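Local coordinates for protein ATP-dependent Clp protease proteolytic subunit (Plasmodium falciparum, PDB 4GM2) that is an inactive ClpP-like subunit, of the S14 peptidase family, in the apicoplast-localized Clp protease complex, at residues P36-S42 with D72-N78; I110-L114 with S130-N134; I65-D70 with K106-A111; L26-I31 with Q48-E53. All blocks are in the same frame, centred on the assembly; numbering follows the deposited sequence.

Contact 1: residues P36-S42 with D72-N78; sequences PIYPHIS and DNNKIIN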
# COMPACT_ATOMS: atom_id res chain seq x y z
N PRO A 36 -4.20 3.88 -23.47
CA PRO A 36 -4.38 5.26 -23.94
C PRO A 36 -3.34 6.18 -23.31
O PRO A 36 -2.91 5.94 -22.18
CB PRO A 36 -5.77 5.61 -23.42
CG PRO A 36 -6.49 4.31 -23.35
CD PRO A 36 -5.46 3.28 -23.01
N ILE A 37 -2.92 7.22 -24.03
CA ILE A 37 -1.91 8.13 -23.49
C ILE A 37 -2.56 9.18 -22.58
O ILE A 37 -2.81 10.32 -23.00
CB ILE A 37 -1.04 8.79 -24.59
CG1 ILE A 37 -0.65 7.75 -25.65
CG2 ILE A 37 0.20 9.44 -23.99
CD1 ILE A 37 0.13 8.32 -26.81
N TYR A 38 -2.85 8.78 -21.34
CA TYR A 38 -3.33 9.68 -20.29
C TYR A 38 -2.24 10.70 -19.93
O TYR A 38 -1.07 10.46 -20.20
CB TYR A 38 -3.69 8.89 -19.03
CG TYR A 38 -4.72 7.80 -19.23
CD1 TYR A 38 -4.32 6.47 -19.34
CD2 TYR A 38 -6.08 8.09 -19.27
CE1 TYR A 38 -5.25 5.46 -19.51
CE2 TYR A 38 -7.02 7.09 -19.44
CZ TYR A 38 -6.60 5.77 -19.56
OH TYR A 38 -7.53 4.77 -19.73
N PRO A 39 -2.63 11.83 -19.31
CA PRO A 39 -1.65 12.84 -18.87
C PRO A 39 -0.43 12.25 -18.15
O PRO A 39 0.70 12.68 -18.42
CB PRO A 39 -2.46 13.72 -17.92
CG PRO A 39 -3.85 13.65 -18.45
CD PRO A 39 -4.02 12.29 -19.10
N HIS A 40 -0.64 11.28 -17.27
CA HIS A 40 0.45 10.68 -16.50
C HIS A 40 1.29 9.72 -17.31
O HIS A 40 2.45 9.46 -16.95
CB HIS A 40 -0.08 9.99 -15.25
CG HIS A 40 -0.95 8.79 -15.53
ND1 HIS A 40 -0.46 7.55 -15.62
CD2 HIS A 40 -2.33 8.69 -15.74
CE1 HIS A 40 -1.46 6.68 -15.87
NE2 HIS A 40 -2.61 7.38 -15.94
N ILE A 41 0.72 9.18 -18.38
CA ILE A 41 1.44 8.24 -19.26
C ILE A 41 2.52 8.97 -20.05
O ILE A 41 3.66 8.51 -20.13
CB ILE A 41 0.48 7.47 -20.19
CG1 ILE A 41 -0.36 6.45 -19.40
CG2 ILE A 41 1.23 6.81 -21.34
CD1 ILE A 41 0.42 5.36 -18.69
N SER A 42 2.16 10.12 -20.63
CA SER A 42 3.11 10.92 -21.41
C SER A 42 4.24 11.44 -20.53
O SER A 42 5.37 11.59 -20.99
CB SER A 42 2.40 12.05 -22.17
OG SER A 42 1.65 12.88 -21.31
N ASP A 72 -10.49 6.89 -25.74
CA ASP A 72 -10.80 5.62 -25.10
C ASP A 72 -12.30 5.50 -24.91
O ASP A 72 -12.88 6.19 -24.06
CB ASP A 72 -10.06 5.51 -23.76
CG ASP A 72 -10.31 4.19 -23.07
OD1 ASP A 72 -10.40 3.16 -23.78
OD2 ASP A 72 -10.42 4.18 -21.83
N ASN A 73 -12.92 4.62 -25.69
CA ASN A 73 -14.38 4.50 -25.77
C ASN A 73 -15.04 5.84 -26.10
O ASN A 73 -15.78 6.39 -25.28
CB ASN A 73 -14.97 3.90 -24.49
CG ASN A 73 -14.79 2.40 -24.42
OD1 ASN A 73 -13.67 1.89 -24.53
ND2 ASN A 73 -15.89 1.68 -24.22
N ASN A 74 -14.75 6.35 -27.29
CA ASN A 74 -15.30 7.61 -27.81
C ASN A 74 -15.01 8.87 -26.99
O ASN A 74 -15.29 9.98 -27.44
CB ASN A 74 -16.80 7.48 -28.09
CG ASN A 74 -17.12 6.44 -29.14
OD1 ASN A 74 -16.37 6.26 -30.10
ND2 ASN A 74 -18.24 5.74 -28.97
N LYS A 75 -14.46 8.69 -25.79
CA LYS A 75 -14.14 9.81 -24.91
C LYS A 75 -12.67 10.17 -25.00
O LYS A 75 -11.80 9.30 -25.02
CB LYS A 75 -14.53 9.52 -23.45
CG LYS A 75 -15.95 9.02 -23.23
CD LYS A 75 -17.01 10.07 -23.55
CE LYS A 75 -18.40 9.45 -23.56
NZ LYS A 75 -19.42 10.39 -24.11
N ILE A 76 -12.39 11.47 -25.05
CA ILE A 76 -11.03 11.98 -25.01
C ILE A 76 -10.52 11.89 -23.57
O ILE A 76 -11.12 12.46 -22.65
CB ILE A 76 -10.93 13.41 -25.59
CG1 ILE A 76 -10.86 13.34 -27.11
CG2 ILE A 76 -9.71 14.14 -25.06
CD1 ILE A 76 -11.19 14.64 -27.81
N ILE A 77 -9.43 11.15 -23.39
CA ILE A 77 -8.86 10.91 -22.06
C ILE A 77 -7.66 11.82 -21.77
O ILE A 77 -7.10 11.78 -20.67
CB ILE A 77 -8.49 9.42 -21.85
CG1 ILE A 77 -7.72 8.84 -23.04
CG2 ILE A 77 -9.74 8.61 -21.58
CD1 ILE A 77 -6.24 9.19 -23.10
N ASN A 78 -7.28 12.62 -22.76
CA ASN A 78 -6.20 13.58 -22.61
C ASN A 78 -6.50 14.83 -23.43
O ASN A 78 -6.50 14.80 -24.66
CB ASN A 78 -4.86 12.97 -23.04
CG ASN A 78 -3.66 13.78 -22.57
OD1 ASN A 78 -3.77 14.96 -22.24
ND2 ASN A 78 -2.49 13.14 -22.55
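Ile-77 sends its branched side chain into the angle between Pro-36 and the ring of Tyr-38. Its CD1 lies 3.6 Å from Pro-36 CB, while its CB lies 3.7 Å from Tyr-38 CE2, oblique to the ring. With CG1 placed between the backbone N and the carbonyl carbon (chi1 47°), the ethyl arm is directed at the proline and CG2 stays by the tyrosine. Pro-36 lies over one face of that ring, near its rim, so three apolar groups close on one another. A polar residue borders this group: Asp-72 rests its CB 3.8 Å from Pro-36 CG, and its carboxylate plane stands 88° from that of the tyrosine ring. Asn-78 ND2 donates to Ile-37 O at 2.9 Å, nearly in its own amide plane, and also bonds Asp-84 OD2; OD1 accepts from Asn-80 N. An amide suits this buried place because it can give and receive at once. Pro-39, whose rigid ring fits the first turn of a helix, runs alongside Asn-78, pointing the opposite way. The start of helix 39-55, N-capped by Tyr-38, thus packs against the stretch leading from the hairpin of strands 71-72 and 75-76 into helix 81-94, with Asp-72 of the hairpin at its margin.

Contact 2: residues I110-L114 with S130-N134; sequences IACIL and SFCLN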
# COMPACT_ATOMS: atom_id res chain seq x y z
N ILE A 110 -2.57 9.96 -31.93
CA ILE A 110 -1.28 10.47 -31.46
C ILE A 110 -0.28 9.33 -31.23
O ILE A 110 0.93 9.55 -31.26
CB ILE A 110 -1.43 11.37 -30.21
CG1 ILE A 110 -2.06 10.61 -29.03
CG2 ILE A 110 -2.24 12.62 -30.56
CD1 ILE A 110 -1.93 11.31 -27.70
N ALA A 111 -0.80 8.12 -31.03
CA ALA A 111 0.04 6.94 -30.91
C ALA A 111 0.65 6.56 -32.26
O ALA A 111 1.74 5.99 -32.31
CB ALA A 111 -0.73 5.78 -30.31
N CYS A 112 -0.06 6.87 -33.34
CA CYS A 112 0.45 6.66 -34.70
C CYS A 112 1.58 7.63 -35.02
O CYS A 112 2.59 7.24 -35.62
CB CYS A 112 -0.68 6.78 -35.72
SG CYS A 112 -0.19 6.41 -37.42
N ILE A 113 1.40 8.90 -34.63
CA ILE A 113 2.45 9.92 -34.75
C ILE A 113 3.70 9.45 -34.01
O ILE A 113 4.82 9.51 -34.55
CB ILE A 113 1.97 11.27 -34.16
CG1 ILE A 113 0.81 11.83 -34.99
CG2 ILE A 113 3.12 12.27 -34.09
CD1 ILE A 113 0.00 12.89 -34.27
N LEU A 114 3.50 8.98 -32.79
CA LEU A 114 4.58 8.47 -31.96
C LEU A 114 5.32 7.32 -32.62
O LEU A 114 6.55 7.32 -32.68
CB LEU A 114 4.05 8.05 -30.59
CG LEU A 114 5.10 7.81 -29.51
CD1 LEU A 114 6.00 9.03 -29.36
CD2 LEU A 114 4.43 7.45 -28.19
N SER A 130 -2.74 -2.37 -36.51
CA SER A 130 -3.49 -1.30 -37.17
C SER A 130 -2.95 0.07 -36.81
O SER A 130 -2.44 0.28 -35.70
CB SER A 130 -4.97 -1.36 -36.79
OG SER A 130 -5.49 -2.65 -36.99
N PHE A 131 -3.07 1.00 -37.75
CA PHE A 131 -2.66 2.37 -37.56
C PHE A 131 -3.77 3.29 -38.03
O PHE A 131 -4.49 2.97 -38.97
CB PHE A 131 -1.38 2.66 -38.35
CG PHE A 131 -0.24 1.74 -38.03
CD1 PHE A 131 -0.14 0.50 -38.65
CD2 PHE A 131 0.72 2.11 -37.10
CE1 PHE A 131 0.91 -0.35 -38.35
CE2 PHE A 131 1.77 1.26 -36.80
CZ PHE A 131 1.87 0.02 -37.43
N CYS A 132 -3.90 4.44 -37.38
CA CYS A 132 -4.93 5.39 -37.72
C CYS A 132 -4.45 6.82 -37.54
O CYS A 132 -3.78 7.13 -36.56
CB CYS A 132 -6.17 5.16 -36.85
SG CYS A 132 -7.52 6.30 -37.22
N LEU A 133 -4.79 7.67 -38.50
CA LEU A 133 -4.63 9.11 -38.35
C LEU A 133 -6.01 9.77 -38.30
O LEU A 133 -6.83 9.59 -39.22
CB LEU A 133 -3.77 9.70 -39.47
CG LEU A 133 -2.28 9.35 -39.48
CD1 LEU A 133 -1.67 9.68 -40.84
CD2 LEU A 133 -1.52 10.05 -38.37
N ASN A 134 -6.28 10.49 -37.22
CA ASN A 134 -7.57 11.15 -37.06
C ASN A 134 -7.64 12.42 -37.89
O ASN A 134 -6.62 13.07 -38.13
CB ASN A 134 -7.84 11.48 -35.58
CG ASN A 134 -7.78 10.26 -34.68
OD1 ASN A 134 -8.27 9.18 -35.03
ND2 ASN A 134 -7.18 10.42 -33.51
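Cys-112 faces strand 130-133 from the first turn of helix 110-116, and its short side chain makes most of this contact. Its CB comes first, packing on the backbone at Cys-132 O, 3.2 Å away. The next atom is the last: SG, turned anti to the backbone N (chi1 -175°), runs on beyond that carbonyl to a position between two strand side chains. There it lies 4.0 Å from Phe-131 CB and also 4.0 Å from Leu-133 CD2, while approaching the phenyl ring obliquely. Phe-131 and Leu-133 alternate with Cys-132 along the strand, so both reach the helix side of the sheet and can flank a single sulfur. A cysteine suits the place: it is small enough for axes only 7.3 Å apart at their closest, yet its sulfur is large and polarisable enough to pack well against carbon. Ile-113 adds a looser touch, CG1 to Leu-133 CD2 at 4.5 Å. The helix runs across the strand at 110° between their directions. Beyond this crossing, Ile-113 and Leu-133 both pack on Ile-166 of helix 148-170, Phe-131 touches Ala-107, and strand 130-133 lies between strands 106-108 and 185-188 in the mixed sheet.

Contact 3: residues I65-D70 with K106-A111; sequences INSTGD and KAYGIA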
# COMPACT_ATOMS: atom_id res chain seq x y z
N ILE A 65 4.59 -0.12 -28.76
CA ILE A 65 3.34 0.63 -28.77
C ILE A 65 2.13 -0.25 -29.05
O ILE A 65 2.08 -0.95 -30.06
CB ILE A 65 3.38 1.81 -29.77
CG1 ILE A 65 4.44 2.83 -29.34
CG2 ILE A 65 2.02 2.48 -29.87
CD1 ILE A 65 4.80 3.84 -30.40
N ASN A 66 1.17 -0.21 -28.13
CA ASN A 66 -0.15 -0.80 -28.33
C ASN A 66 -1.17 0.13 -27.68
O ASN A 66 -1.56 -0.06 -26.53
CB ASN A 66 -0.21 -2.20 -27.73
CG ASN A 66 -1.47 -2.95 -28.12
OD1 ASN A 66 -2.13 -2.62 -29.10
ND2 ASN A 66 -1.81 -3.98 -27.35
N SER A 67 -1.60 1.14 -28.44
CA SER A 67 -2.37 2.25 -27.88
C SER A 67 -3.43 2.78 -28.83
O SER A 67 -3.27 2.73 -30.05
CB SER A 67 -1.42 3.39 -27.50
OG SER A 67 -2.13 4.49 -26.97
N THR A 68 -4.51 3.31 -28.25
CA THR A 68 -5.58 3.96 -29.01
C THR A 68 -5.43 5.49 -28.96
O THR A 68 -6.37 6.23 -29.29
CB THR A 68 -6.98 3.53 -28.53
OG1 THR A 68 -7.12 3.78 -27.12
CG2 THR A 68 -7.20 2.04 -28.80
N GLY A 69 -4.25 5.95 -28.55
CA GLY A 69 -3.92 7.37 -28.54
C GLY A 69 -4.56 8.12 -27.39
O GLY A 69 -4.48 7.69 -26.24
N ASP A 70 -5.19 9.25 -27.71
CA ASP A 70 -5.83 10.10 -26.70
C ASP A 70 -7.33 9.85 -26.55
O ASP A 70 -8.00 10.56 -25.80
CB ASP A 70 -5.57 11.59 -26.99
CG ASP A 70 -6.20 12.05 -28.30
OD1 ASP A 70 -6.44 11.21 -29.19
OD2 ASP A 70 -6.43 13.27 -28.43
N LYS A 106 -2.24 -1.89 -31.91
CA LYS A 106 -2.88 -0.64 -32.32
C LYS A 106 -1.95 0.55 -32.11
O LYS A 106 -1.22 0.63 -31.12
CB LYS A 106 -4.17 -0.41 -31.53
CG LYS A 106 -5.30 -1.39 -31.85
CD LYS A 106 -6.38 -1.38 -30.78
CE LYS A 106 -5.94 -2.13 -29.53
NZ LYS A 106 -7.04 -2.27 -28.53
N ALA A 107 -1.98 1.48 -33.05
CA ALA A 107 -1.32 2.77 -32.89
C ALA A 107 -2.20 3.80 -33.56
O ALA A 107 -2.02 4.13 -34.73
CB ALA A 107 0.08 2.74 -33.49
N TYR A 108 -3.17 4.30 -32.80
CA TYR A 108 -4.18 5.21 -33.33
C TYR A 108 -3.92 6.65 -32.91
O TYR A 108 -3.46 6.91 -31.80
CB TYR A 108 -5.58 4.80 -32.87
CG TYR A 108 -6.03 3.41 -33.31
CD1 TYR A 108 -5.47 2.78 -34.42
CD2 TYR A 108 -7.04 2.75 -32.62
CE1 TYR A 108 -5.89 1.52 -34.82
CE2 TYR A 108 -7.47 1.49 -33.02
CZ TYR A 108 -6.89 0.88 -34.12
OH TYR A 108 -7.32 -0.37 -34.51
N GLY A 109 -4.20 7.58 -33.82
CA GLY A 109 -4.09 9.01 -33.54
C GLY A 109 -2.69 9.44 -33.15
O GLY A 109 -1.75 9.30 -33.92
N ILE A 110 -2.57 9.96 -31.93
CA ILE A 110 -1.28 10.47 -31.46
C ILE A 110 -0.28 9.33 -31.23
O ILE A 110 0.93 9.55 -31.26
CB ILE A 110 -1.43 11.37 -30.21
CG1 ILE A 110 -2.06 10.61 -29.03
CG2 ILE A 110 -2.24 12.62 -30.56
CD1 ILE A 110 -1.93 11.31 -27.70
N ALA A 111 -0.80 8.12 -31.03
CA ALA A 111 0.04 6.94 -30.91
C ALA A 111 0.65 6.56 -32.26
O ALA A 111 1.74 5.99 -32.31
CB ALA A 111 -0.73 5.78 -30.31
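Ser-67 and Ala-107 form a single parallel bridge, in which Ser-67 N donates to Lys-106 O (2.8 Å) and Tyr-108 N to Ser-67 O (3.2 Å), while strands 65-67 and 106-108 diverge at 64°. A side chain takes up the pairing where the strands part: Asn-66, with CG anti to its own N (chi1 -170°), offers OD1 to Lys-106 N at 2.9 Å in place of a backbone carbonyl. On one side of the bridge, Thr-68 CG2 lies beside the aliphatic run of Lys-106, 4.0 Å from its CD, and also touches Tyr-108 CD2. The ring of Tyr-108 carries Lys-106 CB over one face. On the other side, small residues allow close approach: Ser-67 CB rests 3.8 Å from Ala-111 CB, and Ile-65 CG2 covers Ala-107 CB. Ser-67 OG accepts from Gly-69 N at 3.0 Å, an ST turn, and bonds Ser-35 O. Gly-69, at positive phi, brings its CA against Tyr-108 O where a side chain would hardly fit. Ile-110 then meets Asp-70 CB through CD1, 3.7 Å away, while the Asp-70 carboxylate bonds Tyr-137 OH. Tyr-108 and Lys-106 also pack on Glu-154 and Asn-80 of a neighbouring subunit. In active ClpP the turn that corresponds to the one between strand 106-108 and helix 110-116 carries the nucleophilic serine; here Gly-109 probably occupies that position. It offers no hydroxyl, consistent with an inactive subunit, though backbone bonds still join the two segments.

Contact 4: residues L26-I31 with Q48-E53; sequences LSKRII and QLLYLE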
# COMPACT_ATOMS: atom_id res chain seq x y z
N LEU A 26 12.40 -1.59 -17.93
CA LEU A 26 13.39 -0.51 -18.01
C LEU A 26 14.82 -1.00 -17.99
O LEU A 26 15.69 -0.40 -18.64
CB LEU A 26 13.20 0.49 -16.87
CG LEU A 26 12.53 1.84 -17.14
CD1 LEU A 26 12.93 2.79 -16.03
CD2 LEU A 26 12.91 2.42 -18.49
N SER A 27 15.08 -2.07 -17.25
CA SER A 27 16.42 -2.65 -17.14
C SER A 27 16.94 -3.15 -18.49
O SER A 27 18.16 -3.29 -18.68
CB SER A 27 16.44 -3.77 -16.10
OG SER A 27 15.80 -4.95 -16.58
N LYS A 28 16.01 -3.40 -19.41
CA LYS A 28 16.31 -3.85 -20.77
C LYS A 28 16.18 -2.72 -21.79
O LYS A 28 16.21 -2.95 -23.01
CB LYS A 28 15.35 -4.99 -21.16
CG LYS A 28 15.47 -6.24 -20.31
CD LYS A 28 16.70 -7.05 -20.67
CE LYS A 28 17.19 -7.87 -19.48
NZ LYS A 28 18.45 -8.60 -19.82
N ARG A 29 16.03 -1.49 -21.29
CA ARG A 29 15.79 -0.30 -22.12
C ARG A 29 14.51 -0.41 -22.95
O ARG A 29 14.45 0.03 -24.11
CB ARG A 29 17.01 0.02 -23.00
CG ARG A 29 18.24 0.42 -22.20
CD ARG A 29 19.44 0.72 -23.10
NE ARG A 29 19.41 2.06 -23.70
CZ ARG A 29 19.65 3.19 -23.04
NH1 ARG A 29 19.91 3.18 -21.74
NH2 ARG A 29 19.60 4.35 -23.68
N ILE A 30 13.47 -0.99 -22.35
CA ILE A 30 12.16 -1.08 -23.00
C ILE A 30 11.16 -0.12 -22.36
O ILE A 30 11.00 -0.08 -21.14
CB ILE A 30 11.61 -2.53 -22.96
CG1 ILE A 30 12.56 -3.48 -23.70
CG2 ILE A 30 10.21 -2.59 -23.57
CD1 ILE A 30 12.24 -4.95 -23.50
N ILE A 31 10.50 0.66 -23.20
CA ILE A 31 9.33 1.43 -22.78
C ILE A 31 8.14 0.80 -23.51
O ILE A 31 8.11 0.74 -24.75
CB ILE A 31 9.45 2.92 -23.14
CG1 ILE A 31 10.59 3.57 -22.36
CG2 ILE A 31 8.15 3.66 -22.84
CD1 ILE A 31 11.10 4.85 -22.98
N GLN A 48 11.06 8.14 -18.53
CA GLN A 48 11.81 6.94 -18.86
C GLN A 48 12.83 7.19 -19.97
O GLN A 48 13.94 6.65 -19.93
CB GLN A 48 10.87 5.81 -19.25
CG GLN A 48 10.20 5.13 -18.06
CD GLN A 48 9.05 4.25 -18.48
OE1 GLN A 48 9.24 3.24 -19.15
NE2 GLN A 48 7.85 4.63 -18.09
N LEU A 49 12.45 8.00 -20.95
CA LEU A 49 13.37 8.43 -22.01
C LEU A 49 14.57 9.19 -21.44
O LEU A 49 15.73 8.86 -21.75
CB LEU A 49 12.66 9.26 -23.07
CG LEU A 49 11.86 8.46 -24.11
CD1 LEU A 49 10.99 9.38 -24.95
CD2 LEU A 49 12.78 7.62 -25.00
N LEU A 50 14.30 10.19 -20.60
CA LEU A 50 15.36 10.94 -19.94
C LEU A 50 16.22 10.03 -19.05
O LEU A 50 17.44 10.14 -19.05
CB LEU A 50 14.79 12.09 -19.12
CG LEU A 50 14.09 13.24 -19.85
CD1 LEU A 50 13.44 14.13 -18.81
CD2 LEU A 50 15.04 14.04 -20.72
N TYR A 51 15.57 9.13 -18.32
CA TYR A 51 16.30 8.23 -17.43
C TYR A 51 17.26 7.33 -18.20
O TYR A 51 18.41 7.19 -17.81
CB TYR A 51 15.37 7.39 -16.56
CG TYR A 51 16.11 6.33 -15.79
CD1 TYR A 51 16.78 6.64 -14.62
CD2 TYR A 51 16.15 5.01 -16.25
CE1 TYR A 51 17.48 5.67 -13.92
CE2 TYR A 51 16.85 4.04 -15.56
CZ TYR A 51 17.51 4.37 -14.40
OH TYR A 51 18.19 3.40 -13.70
N LEU A 52 16.77 6.72 -19.27
CA LEU A 52 17.57 5.79 -20.08
C LEU A 52 18.74 6.49 -20.76
O LEU A 52 19.84 5.96 -20.81
CB LEU A 52 16.71 5.05 -21.11
CG LEU A 52 15.70 4.04 -20.55
CD1 LEU A 52 14.75 3.57 -21.64
CD2 LEU A 52 16.39 2.86 -19.88
N GLU A 53 18.48 7.69 -21.28
CA GLU A 53 19.50 8.49 -21.93
C GLU A 53 20.64 8.86 -20.97
O GLU A 53 21.80 8.85 -21.37
CB GLU A 53 18.89 9.75 -22.57
CG GLU A 53 19.90 10.78 -23.08
CD GLU A 53 20.64 10.36 -24.34
OE1 GLU A 53 20.30 9.33 -24.94
OE2 GLU A 53 21.57 11.08 -24.76
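Leu-52 O takes two N-H groups from one guanidinium: Arg-29 NH1 donates at 2.9 Å, and NH2 adds a weak bond at 3.3 Å. The oxygen lies at the guanidinium edge, close to its plane, yet the NH1 donor stands 43° out of the carbonyl plane. A bend at chi3 (81°) turns the group toward the helix. NE and NH2 also bond Pro-60 O and Lys-59 O, so the arginine spends its N-H groups on backbone carbonyls of helix 39-55 and of the link to strand 61-67, a task for a long, multiply donating side chain. Leu-52 lies antiparallel alongside it, CB over one guanidinium face. At the backbone, Arg-29 has positive phi and is the C-prime residue of a Schellman motif ending the short helix 23-26. Here the first strand of a beta-alpha-beta unit, 30-33, begins, and helix 39-55 packs back over it before strand 61-67. Leu-26 and Ile-31 fill that interface, branched aliphatic side chains suiting a buried helix-on-sheet face. Leu-26 CD2 lies 3.8 Å from Leu-52 CD2, and its CD1 is 3.9 Å from Tyr-51 CD2. Ile-31 CD1 reaches Leu-49 CD2 at 3.8 Å, the two side chains meeting at about a right angle. The aliphatic part of Gln-48 lies antiparallel beside Ile-31, CB 3.8 Å from Ile-31 CG1, and crosses Leu-26 at a slant. Leu-26 and Tyr-51 also touch Leu-24 of a neighbouring subunit.

Overall arrangement
From the N terminus, the first loop to close is that of contact 4. Contact 1 opens before that closure and ends after it, so the two cross, both using helix 39-55. Contact 3 opens within the span of contact 1 and closes beyond it, so these two cross as well. Contact 2 starts where contact 3 finishes, on shared Ile-110 and Ala-111, and closes on strand 130-133. Ile-37 N bonding Gly-69 O joins contacts 1 and 3; Cys-132 O receiving Gly-109 N joins 2 and 3. Contact 3 ties the parallel sheet to the mixed one; contact 4 sets helix 39-55 on the first, and contact 2 sets helix 110-116 on the second.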